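PDB 2W7Y: probable sugar ABC transporter, sugar-binding protein, which binds the blood group A-trisaccharide and probably delivers such glycans to an ABC transporter for uptake by Streptococcus pneumoniae. Local coordinates for residues E38-Y46 with K93-D104; G197-P206 with Y265-V276. All coordinates share one frame; numbering follows the deposited sequence.

Contact 1: E38-Y46 with K93-D104; sequences EVLEFYHGY and KVASGEFPDVID. With FUC (alpha-L-fucopyranose), chain C; GAL (beta-D-galactopyranose), chain B.
F42 pairs with V102 and Y43 with I103 as neighbouring parallel strands, 39-44 and 102-104, in the central sheet of one lobe of a solute-binding protein. V102 N bonds to E41 O, Y43 N to V102 O and D104 N to Y43 O. F42 and V102 share one face, F42 CD1 pressing on V102 CG1 at 3.3 Å; I103 and Y43 share the other.

E41 stands where the pairing of the two strands begins. D101 OD1 accepts from E41 N at 3.3 Å on its anti lone pair, nearly straight (174°), which suits an aspartate here. Along the E41 side chain, CB lies 4.0 Å from D101 OD1, and CG, set between the backbone N and carbonyl carbon (chi1 65°), is nearer still. The extended chain brings CD near K93 NZ and carries OE1 to that nitrogen, 2.7 Å away in a salt bridge that comes from the syn side but 27° out of the carboxylate plane; OE2 takes a weak bond from Y43 OH. K93 on E41 and K321 on D101 probably ease the closeness of the two carboxylates.

At the pocket end, FUC O4 donates to G45 O, FUC C6 sits over the Y46 ring centre, and Y46 OH and GAL O1 share a 2.6 Å hydrogen bond.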
# COMPACT_ATOMS: atom_id res chain seq x y z
N GLU A 38 -25.19 -23.20 -5.07
CA GLU A 38 -24.23 -22.20 -5.63
C GLU A 38 -23.12 -21.84 -4.64
O GLU A 38 -23.36 -21.76 -3.43
CB GLU A 38 -24.95 -20.93 -6.08
CG GLU A 38 -25.66 -21.05 -7.41
CD GLU A 38 -26.15 -19.71 -7.93
OE1 GLU A 38 -27.08 -19.14 -7.33
OE2 GLU A 38 -25.59 -19.23 -8.94
N VAL A 39 -21.92 -21.62 -5.16
CA VAL A 39 -20.75 -21.30 -4.34
C VAL A 39 -20.12 -19.98 -4.79
O VAL A 39 -19.78 -19.81 -5.96
CB VAL A 39 -19.69 -22.43 -4.39
CG1 VAL A 39 -18.44 -22.05 -3.59
CG2 VAL A 39 -20.27 -23.75 -3.86
N LEU A 40 -19.99 -19.04 -3.85
CA LEU A 40 -19.28 -17.79 -4.09
C LEU A 40 -17.84 -17.92 -3.58
O LEU A 40 -17.60 -17.94 -2.37
CB LEU A 40 -20.00 -16.62 -3.42
CG LEU A 40 -19.43 -15.21 -3.65
CD1 LEU A 40 -19.80 -14.68 -5.03
CD2 LEU A 40 -19.91 -14.26 -2.58
N GLU A 41 -16.90 -18.00 -4.52
CA GLU A 41 -15.48 -18.16 -4.21
C GLU A 41 -14.81 -16.81 -3.90
O GLU A 41 -14.84 -15.90 -4.72
CB GLU A 41 -14.75 -18.90 -5.35
CG GLU A 41 -14.69 -18.15 -6.68
CD GLU A 41 -14.19 -18.99 -7.86
OE1 GLU A 41 -13.99 -18.41 -8.96
OE2 GLU A 41 -14.01 -20.21 -7.69
N PHE A 42 -14.23 -16.70 -2.71
CA PHE A 42 -13.58 -15.47 -2.28
C PHE A 42 -12.07 -15.66 -2.09
O PHE A 42 -11.65 -16.38 -1.19
CB PHE A 42 -14.25 -14.89 -1.02
CG PHE A 42 -13.42 -13.85 -0.30
CD1 PHE A 42 -13.02 -12.67 -0.94
CD2 PHE A 42 -13.05 -14.04 1.02
CE1 PHE A 42 -12.25 -11.71 -0.28
CE2 PHE A 42 -12.28 -13.09 1.70
CZ PHE A 42 -11.88 -11.92 1.04
N TYR A 43 -11.29 -15.01 -2.94
CA TYR A 43 -9.83 -15.11 -2.88
C TYR A 43 -9.21 -13.97 -2.06
O TYR A 43 -9.52 -12.80 -2.27
CB TYR A 43 -9.23 -15.17 -4.29
CG TYR A 43 -9.70 -16.38 -5.08
CD1 TYR A 43 -10.80 -16.29 -5.93
CD2 TYR A 43 -9.06 -17.61 -4.94
CE1 TYR A 43 -11.26 -17.40 -6.63
CE2 TYR A 43 -9.51 -18.73 -5.65
CZ TYR A 43 -10.61 -18.62 -6.49
OH TYR A 43 -11.05 -19.72 -7.19
N HIS A 44 -8.33 -14.35 -1.13
CA HIS A 44 -7.58 -13.40 -0.29
C HIS A 44 -6.15 -13.90 -0.05
O HIS A 44 -5.84 -15.06 -0.31
CB HIS A 44 -8.30 -13.18 1.04
CG HIS A 44 -8.35 -14.39 1.92
ND1 HIS A 44 -9.37 -15.31 1.85
CD2 HIS A 44 -7.50 -14.84 2.87
CE1 HIS A 44 -9.15 -16.28 2.73
NE2 HIS A 44 -8.02 -16.01 3.36
N GLY A 45 -5.28 -13.02 0.45
CA GLY A 45 -3.88 -13.37 0.70
C GLY A 45 -3.51 -13.62 2.15
O GLY A 45 -2.33 -13.61 2.51
N TYR A 46 -4.50 -13.84 3.00
CA TYR A 46 -4.26 -14.13 4.41
C TYR A 46 -4.15 -15.64 4.64
O TYR A 46 -5.08 -16.28 5.13
CB TYR A 46 -5.34 -13.49 5.29
CG TYR A 46 -5.39 -11.97 5.18
CD1 TYR A 46 -4.44 -11.17 5.83
CD2 TYR A 46 -6.37 -11.35 4.43
CE1 TYR A 46 -4.48 -9.78 5.72
CE2 TYR A 46 -6.43 -9.95 4.32
CZ TYR A 46 -5.48 -9.18 4.97
OH TYR A 46 -5.51 -7.80 4.87
N LYS A 93 -7.70 -15.19 -14.95
CA LYS A 93 -9.13 -15.20 -15.27
C LYS A 93 -9.52 -14.13 -16.29
O LYS A 93 -10.32 -14.40 -17.18
CB LYS A 93 -9.99 -15.12 -14.01
CG LYS A 93 -9.82 -16.33 -13.09
CD LYS A 93 -11.09 -16.68 -12.33
CE LYS A 93 -10.88 -17.95 -11.51
NZ LYS A 93 -12.14 -18.50 -10.93
N VAL A 94 -8.93 -12.94 -16.18
CA VAL A 94 -9.15 -11.84 -17.14
C VAL A 94 -8.80 -12.28 -18.57
O VAL A 94 -9.57 -12.01 -19.51
CB VAL A 94 -8.38 -10.55 -16.75
CG1 VAL A 94 -8.44 -9.49 -17.85
CG2 VAL A 94 -8.94 -9.97 -15.46
N ALA A 95 -7.66 -12.95 -18.73
CA ALA A 95 -7.36 -13.68 -19.96
C ALA A 95 -8.34 -14.85 -20.05
O ALA A 95 -8.46 -15.63 -19.11
CB ALA A 95 -5.92 -14.19 -19.95
N SER A 96 -9.04 -14.95 -21.18
CA SER A 96 -10.20 -15.85 -21.36
C SER A 96 -11.52 -15.25 -20.84
O SER A 96 -12.52 -15.96 -20.69
CB SER A 96 -9.95 -17.28 -20.83
OG SER A 96 -10.08 -17.37 -19.42
N GLY A 97 -11.50 -13.94 -20.58
CA GLY A 97 -12.70 -13.14 -20.38
C GLY A 97 -13.52 -13.40 -19.13
O GLY A 97 -14.75 -13.25 -19.15
N GLU A 98 -12.85 -13.77 -18.05
CA GLU A 98 -13.54 -14.08 -16.80
C GLU A 98 -13.00 -13.24 -15.63
O GLU A 98 -12.11 -12.40 -15.80
CB GLU A 98 -13.44 -15.58 -16.50
CG GLU A 98 -14.14 -16.46 -17.53
CD GLU A 98 -13.82 -17.94 -17.38
OE1 GLU A 98 -14.00 -18.68 -18.37
OE2 GLU A 98 -13.38 -18.36 -16.29
N PHE A 99 -13.55 -13.46 -14.44
CA PHE A 99 -13.11 -12.77 -13.24
C PHE A 99 -13.39 -13.66 -12.03
O PHE A 99 -14.40 -14.37 -12.02
CB PHE A 99 -13.80 -11.41 -13.10
CG PHE A 99 -13.02 -10.41 -12.29
CD1 PHE A 99 -11.92 -9.75 -12.85
CD2 PHE A 99 -13.39 -10.11 -10.98
CE1 PHE A 99 -11.19 -8.83 -12.10
CE2 PHE A 99 -12.66 -9.19 -10.23
CZ PHE A 99 -11.56 -8.55 -10.79
N PRO A 100 -12.49 -13.66 -11.02
CA PRO A 100 -12.79 -14.37 -9.77
C PRO A 100 -14.05 -13.81 -9.13
O PRO A 100 -14.22 -12.59 -9.10
CB PRO A 100 -11.56 -14.08 -8.89
CG PRO A 100 -10.91 -12.89 -9.51
CD PRO A 100 -11.17 -13.01 -10.97
N ASP A 101 -14.92 -14.69 -8.64
CA ASP A 101 -16.20 -14.26 -8.05
C ASP A 101 -16.01 -13.05 -7.14
O ASP A 101 -16.63 -12.01 -7.35
CB ASP A 101 -16.87 -15.41 -7.29
CG ASP A 101 -17.36 -16.52 -8.21
OD1 ASP A 101 -17.72 -17.59 -7.67
OD2 ASP A 101 -17.41 -16.33 -9.45
N VAL A 102 -15.16 -13.20 -6.13
CA VAL A 102 -14.78 -12.12 -5.23
C VAL A 102 -13.28 -12.24 -5.00
O VAL A 102 -12.77 -13.33 -4.76
CB VAL A 102 -15.52 -12.20 -3.86
CG1 VAL A 102 -15.11 -11.05 -2.93
CG2 VAL A 102 -17.03 -12.22 -4.04
N ILE A 103 -12.56 -11.12 -5.10
CA ILE A 103 -11.15 -11.09 -4.72
C ILE A 103 -10.82 -9.86 -3.88
O ILE A 103 -11.26 -8.76 -4.20
CB ILE A 103 -10.19 -11.23 -5.95
CG1 ILE A 103 -8.73 -11.40 -5.50
CG2 ILE A 103 -10.38 -10.07 -6.94
CD1 ILE A 103 -7.82 -12.06 -6.51
N ASP A 104 -10.10 -10.07 -2.79
CA ASP A 104 -9.50 -8.98 -2.03
C ASP A 104 -8.09 -8.76 -2.54
O ASP A 104 -7.19 -9.57 -2.31
CB ASP A 104 -9.50 -9.26 -0.51
CG ASP A 104 -8.76 -8.18 0.29
OD1 ASP A 104 -8.21 -8.53 1.36
OD2 ASP A 104 -8.71 -7.01 -0.14
C1 FUC C . -0.43 -7.92 1.83
C2 FUC C . 0.62 -8.99 2.10
C3 FUC C . 0.12 -9.95 3.18
C4 FUC C . -1.21 -10.58 2.74
C5 FUC C . -2.21 -9.47 2.40
C6 FUC C . -3.52 -10.00 1.84
O2 FUC C . 1.82 -8.38 2.52
O3 FUC C . 1.08 -10.94 3.48
O4 FUC C . -1.01 -11.41 1.62
O5 FUC C . -1.67 -8.53 1.48
C1 GAL B . -2.29 -5.87 4.01
C2 GAL B . -1.39 -5.92 2.77
C3 GAL B . -0.65 -4.60 2.59
C4 GAL B . -1.59 -3.39 2.70
C5 GAL B . -2.38 -3.50 4.01
C6 GAL B . -3.36 -2.34 4.24
O1 GAL B . -3.16 -6.98 3.99
O2 GAL B . -0.48 -6.99 2.94
O3 GAL B . 0.03 -4.60 1.35
O4 GAL B . -2.43 -3.37 1.57
O5 GAL B . -3.10 -4.72 4.02
O6 GAL B . -3.63 -2.25 5.63
O HOH W 1 -17.07 -19.04 -10.21
O HOH W 2 -6.39 -10.26 0.31
O HOH W 3 -7.33 -7.02 3.21

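Contact 2: G197-P206 with Y265-V276. With A2G (2-acetamido-2-deoxy-alpha-D-galactopyranose), chain D.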
# COMPACT_ATOMS: atom_id res chain seq x y z
N GLY A 197 27.59 -2.85 10.32
CA GLY A 197 26.63 -3.77 10.91
C GLY A 197 25.23 -3.49 10.41
O GLY A 197 24.38 -4.38 10.40
N VAL A 198 24.99 -2.24 10.00
CA VAL A 198 23.69 -1.82 9.50
C VAL A 198 23.75 -1.27 8.07
O VAL A 198 24.73 -0.61 7.69
CB VAL A 198 22.98 -0.79 10.43
CG1 VAL A 198 22.84 -1.34 11.85
CG2 VAL A 198 23.71 0.55 10.44
N TYR A 199 22.71 -1.55 7.29
CA TYR A 199 22.50 -0.86 6.03
C TYR A 199 21.38 0.17 6.21
O TYR A 199 20.61 0.09 7.17
CB TYR A 199 22.21 -1.84 4.88
CG TYR A 199 20.97 -2.70 5.02
CD1 TYR A 199 20.99 -3.89 5.75
CD2 TYR A 199 19.78 -2.34 4.39
CE1 TYR A 199 19.86 -4.69 5.87
CE2 TYR A 199 18.64 -3.13 4.50
CZ TYR A 199 18.68 -4.30 5.24
OH TYR A 199 17.55 -5.08 5.35
N ALA A 200 21.31 1.13 5.30
CA ALA A 200 20.39 2.26 5.43
C ALA A 200 18.92 1.82 5.34
O ALA A 200 18.17 1.92 6.32
CB ALA A 200 20.71 3.32 4.40
N PHE A 201 18.53 1.32 4.17
CA PHE A 201 17.17 0.83 3.94
C PHE A 201 17.14 -0.30 2.93
O PHE A 201 18.08 -0.49 2.15
CB PHE A 201 16.25 1.98 3.49
CG PHE A 201 16.75 2.75 2.29
CD1 PHE A 201 17.52 3.90 2.45
CD2 PHE A 201 16.44 2.33 0.99
CE1 PHE A 201 17.99 4.62 1.35
CE2 PHE A 201 16.91 3.03 -0.12
CZ PHE A 201 17.68 4.19 0.06
N GLY A 202 16.05 -1.07 2.95
CA GLY A 202 15.80 -2.05 1.90
C GLY A 202 15.27 -1.38 0.64
O GLY A 202 14.40 -0.52 0.71
N ALA A 203 15.81 -1.78 -0.51
CA ALA A 203 15.36 -1.27 -1.80
C ALA A 203 14.69 -2.37 -2.62
O ALA A 203 14.87 -3.55 -2.35
CB ALA A 203 16.52 -0.64 -2.56
N GLY A 204 13.93 -1.97 -3.63
CA GLY A 204 13.11 -2.89 -4.42
C GLY A 204 11.72 -2.30 -4.52
O GLY A 204 11.56 -1.18 -5.01
N GLU A 205 10.73 -3.04 -4.02
CA GLU A 205 9.37 -2.51 -3.85
C GLU A 205 9.35 -1.23 -2.99
O GLU A 205 8.69 -0.26 -3.37
CB GLU A 205 8.43 -3.57 -3.26
CG GLU A 205 6.99 -3.07 -3.01
CD GLU A 205 6.15 -4.05 -2.20
OE1 GLU A 205 4.96 -4.23 -2.53
OE2 GLU A 205 6.66 -4.63 -1.22
N PRO A 206 10.06 -1.21 -1.84
CA PRO A 206 10.07 -0.01 -0.99
C PRO A 206 10.63 1.26 -1.64
O PRO A 206 10.34 2.36 -1.17
CB PRO A 206 10.98 -0.42 0.17
CG PRO A 206 10.92 -1.90 0.20
CD PRO A 206 10.85 -2.30 -1.22
N TYR A 265 12.22 -7.38 4.14
CA TYR A 265 13.01 -6.35 4.83
C TYR A 265 12.51 -6.06 6.25
O TYR A 265 13.20 -5.41 7.03
CB TYR A 265 13.04 -5.05 4.02
CG TYR A 265 13.84 -5.16 2.74
CD1 TYR A 265 15.18 -5.56 2.75
CD2 TYR A 265 13.26 -4.85 1.51
CE1 TYR A 265 15.92 -5.66 1.58
CE2 TYR A 265 13.99 -4.95 0.33
CZ TYR A 265 15.31 -5.35 0.38
OH TYR A 265 16.03 -5.44 -0.79
N SER A 266 11.30 -6.55 6.55
CA SER A 266 10.67 -6.34 7.85
C SER A 266 11.46 -6.98 8.99
O SER A 266 11.68 -6.35 10.02
CB SER A 266 9.24 -6.88 7.84
OG SER A 266 8.59 -6.62 9.07
N LYS A 267 11.88 -8.22 8.78
CA LYS A 267 12.63 -8.99 9.77
C LYS A 267 13.93 -8.28 10.17
O LYS A 267 14.19 -8.09 11.36
CB LYS A 267 12.93 -10.39 9.23
CG LYS A 267 13.31 -11.42 10.27
CD LYS A 267 13.14 -12.84 9.71
CE LYS A 267 13.81 -13.88 10.59
NZ LYS A 267 15.29 -13.92 10.40
N ASP A 268 14.71 -7.87 9.16
CA ASP A 268 15.97 -7.15 9.37
C ASP A 268 15.79 -5.91 10.22
O ASP A 268 16.58 -5.64 11.12
CB ASP A 268 16.59 -6.74 8.03
CG ASP A 268 17.40 -7.84 7.38
OD1 ASP A 268 17.58 -8.91 8.00
OD2 ASP A 268 17.87 -7.62 6.24
N PHE A 269 14.72 -5.17 9.93
CA PHE A 269 14.40 -3.93 10.63
C PHE A 269 14.01 -4.18 12.08
O PHE A 269 14.45 -3.46 12.97
CB PHE A 269 13.29 -3.18 9.88
CG PHE A 269 13.01 -1.81 10.44
CD1 PHE A 269 13.97 -0.80 10.35
CD2 PHE A 269 11.80 -1.53 11.04
CE1 PHE A 269 13.72 0.46 10.87
CE2 PHE A 269 11.54 -0.27 11.55
CZ PHE A 269 12.50 0.72 11.47
N GLN A 270 13.20 -5.21 12.31
CA GLN A 270 12.81 -5.66 13.65
C GLN A 270 14.02 -6.07 14.49
O GLN A 270 14.01 -5.94 15.71
CB GLN A 270 11.85 -6.85 13.57
CG GLN A 270 10.47 -6.52 13.00
CD GLN A 270 9.60 -7.75 12.76
OE1 GLN A 270 8.95 -7.87 11.72
NE2 GLN A 270 9.59 -8.66 13.73
N GLU A 271 15.05 -6.57 13.81
CA GLU A 271 16.26 -7.08 14.46
C GLU A 271 17.36 -6.02 14.56
O GLU A 271 18.45 -6.30 15.05
CB GLU A 271 16.76 -8.33 13.74
CG GLU A 271 15.83 -9.54 13.87
CD GLU A 271 16.29 -10.76 13.08
OE1 GLU A 271 17.21 -10.63 12.23
OE2 GLU A 271 15.73 -11.85 13.30
N GLY A 272 17.08 -4.81 14.08
CA GLY A 272 18.02 -3.70 14.16
C GLY A 272 19.16 -3.77 13.16
O GLY A 272 20.25 -3.25 13.42
N LYS A 273 18.90 -4.39 12.02
CA LYS A 273 19.91 -4.53 10.95
C LYS A 273 19.81 -3.43 9.90
O LYS A 273 20.72 -3.26 9.10
CB LYS A 273 19.80 -5.91 10.30
CG LYS A 273 20.19 -7.07 11.20
CD LYS A 273 20.03 -8.40 10.49
CE LYS A 273 20.73 -9.52 11.25
NZ LYS A 273 20.00 -9.90 12.49
N SER A 274 18.70 -2.69 9.91
CA SER A 274 18.52 -1.54 9.02
C SER A 274 17.99 -0.33 9.79
O SER A 274 17.45 -0.47 10.89
CB SER A 274 17.60 -1.89 7.83
OG SER A 274 16.35 -2.39 8.26
N ALA A 275 18.17 0.86 9.21
CA ALA A 275 17.84 2.12 9.88
C ALA A 275 16.42 2.60 9.58
O ALA A 275 15.74 3.12 10.46
CB ALA A 275 18.85 3.20 9.53
N VAL A 276 16.00 2.43 8.33
CA VAL A 276 14.67 2.85 7.90
C VAL A 276 13.93 1.76 7.11
O VAL A 276 14.55 0.93 6.44
CB VAL A 276 14.71 4.24 7.17
CG1 VAL A 276 15.83 4.29 6.19
CG2 VAL A 276 13.37 4.57 6.49
O5 A2G D . 2.22 -4.06 2.14
C1 A2G D . 1.18 -3.96 1.13
C2 A2G D . 1.84 -4.14 -0.23
N2 A2G D . 0.85 -4.09 -1.31
C3 A2G D . 2.53 -5.50 -0.29
O3 A2G D . 3.07 -5.72 -1.60
C4 A2G D . 3.61 -5.60 0.79
O4 A2G D . 4.65 -4.65 0.54
C5 A2G D . 2.96 -5.34 2.15
C6 A2G D . 3.99 -5.34 3.28
O6 A2G D . 3.33 -4.96 4.49
C7 A2G D . 0.97 -3.27 -2.34
O7 A2G D . 1.88 -2.46 -2.49
C8 A2G D . -0.15 -3.39 -3.37
O HOH W 4 15.20 -3.85 6.33
O HOH W 5 14.14 -1.58 5.32
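Two tyrosines, Y199 and Y265, reach across this contact in opposite senses, each sending its hydroxyl to an acceptor in the other segment. Y199 belongs to 197-206, which runs parallel to the chain leaving helix 262-270. That helix ends in a Schellman motif at G272, whose positive phi suits a residue without a side chain, and the chain turns back to place S274 beside Y199.

A chi1 of 62° folds the Y199 ring back over its own backbone and onto S274: CB of the serine stands 3.6 Å above the ring plane, displaced from the ring centre. A small side chain fits this close approach. The hydroxyl meets D268 at the ring edge, donating to OD2 at 2.7 Å on its anti lone pair, with ring and carboxylate planes 73° apart. Water 4 donates to Y199 OH and to Y265 O, and also bonds with S274 OG.

Backbone lies over one face of the Y265 ring. G202 CA is 3.4 Å from the ring centroid and only 4° off the normal, a CH-pi contact that glycine permits because any CB there would strike the ring. Y265 OH, at the ring's far end, donates to A203 O at 2.7 Å, and P206 CG meets CD2 of the ring crosswise.

Backbone bonds tie the rest: Y199 N reaches K273 O, A275 N is shared between Y199 O and A200 O, and A200 O takes V276 N as well. F201 CB packs on V276 CG1 at 3.6 Å, the two side chains running alongside.

E205, beyond A203 in the same segment, grips the bound sugar by accepting from A2G O3 with OE1 and from O4 with OE2. Both phenols thus spend their protons on oxygen acceptors, consistent with holding in place the chain that leads to E205.

Contact 1 and contact 2 lie on opposite sides of the chain's centre, about 34 Å between centres and about 13 Å between nearest atoms, with the trisaccharide between them. Both are largely buried and each hands one end to the sugar: the 38-46 segment meets fucose and galactose, the 197-206 segment the N-acetylgalactosamine. Their chemistry differs with their place. Contact 1 joins regular parallel strands of a sheet, with apolar packing on the F42 face and charged pairs round E41. Contact 2 joins an irregular, cornered chain to a helix and its exit, relying on tyrosine hydroxyls and glycine against a ring, while its lysine-glutamate network stays at the surface.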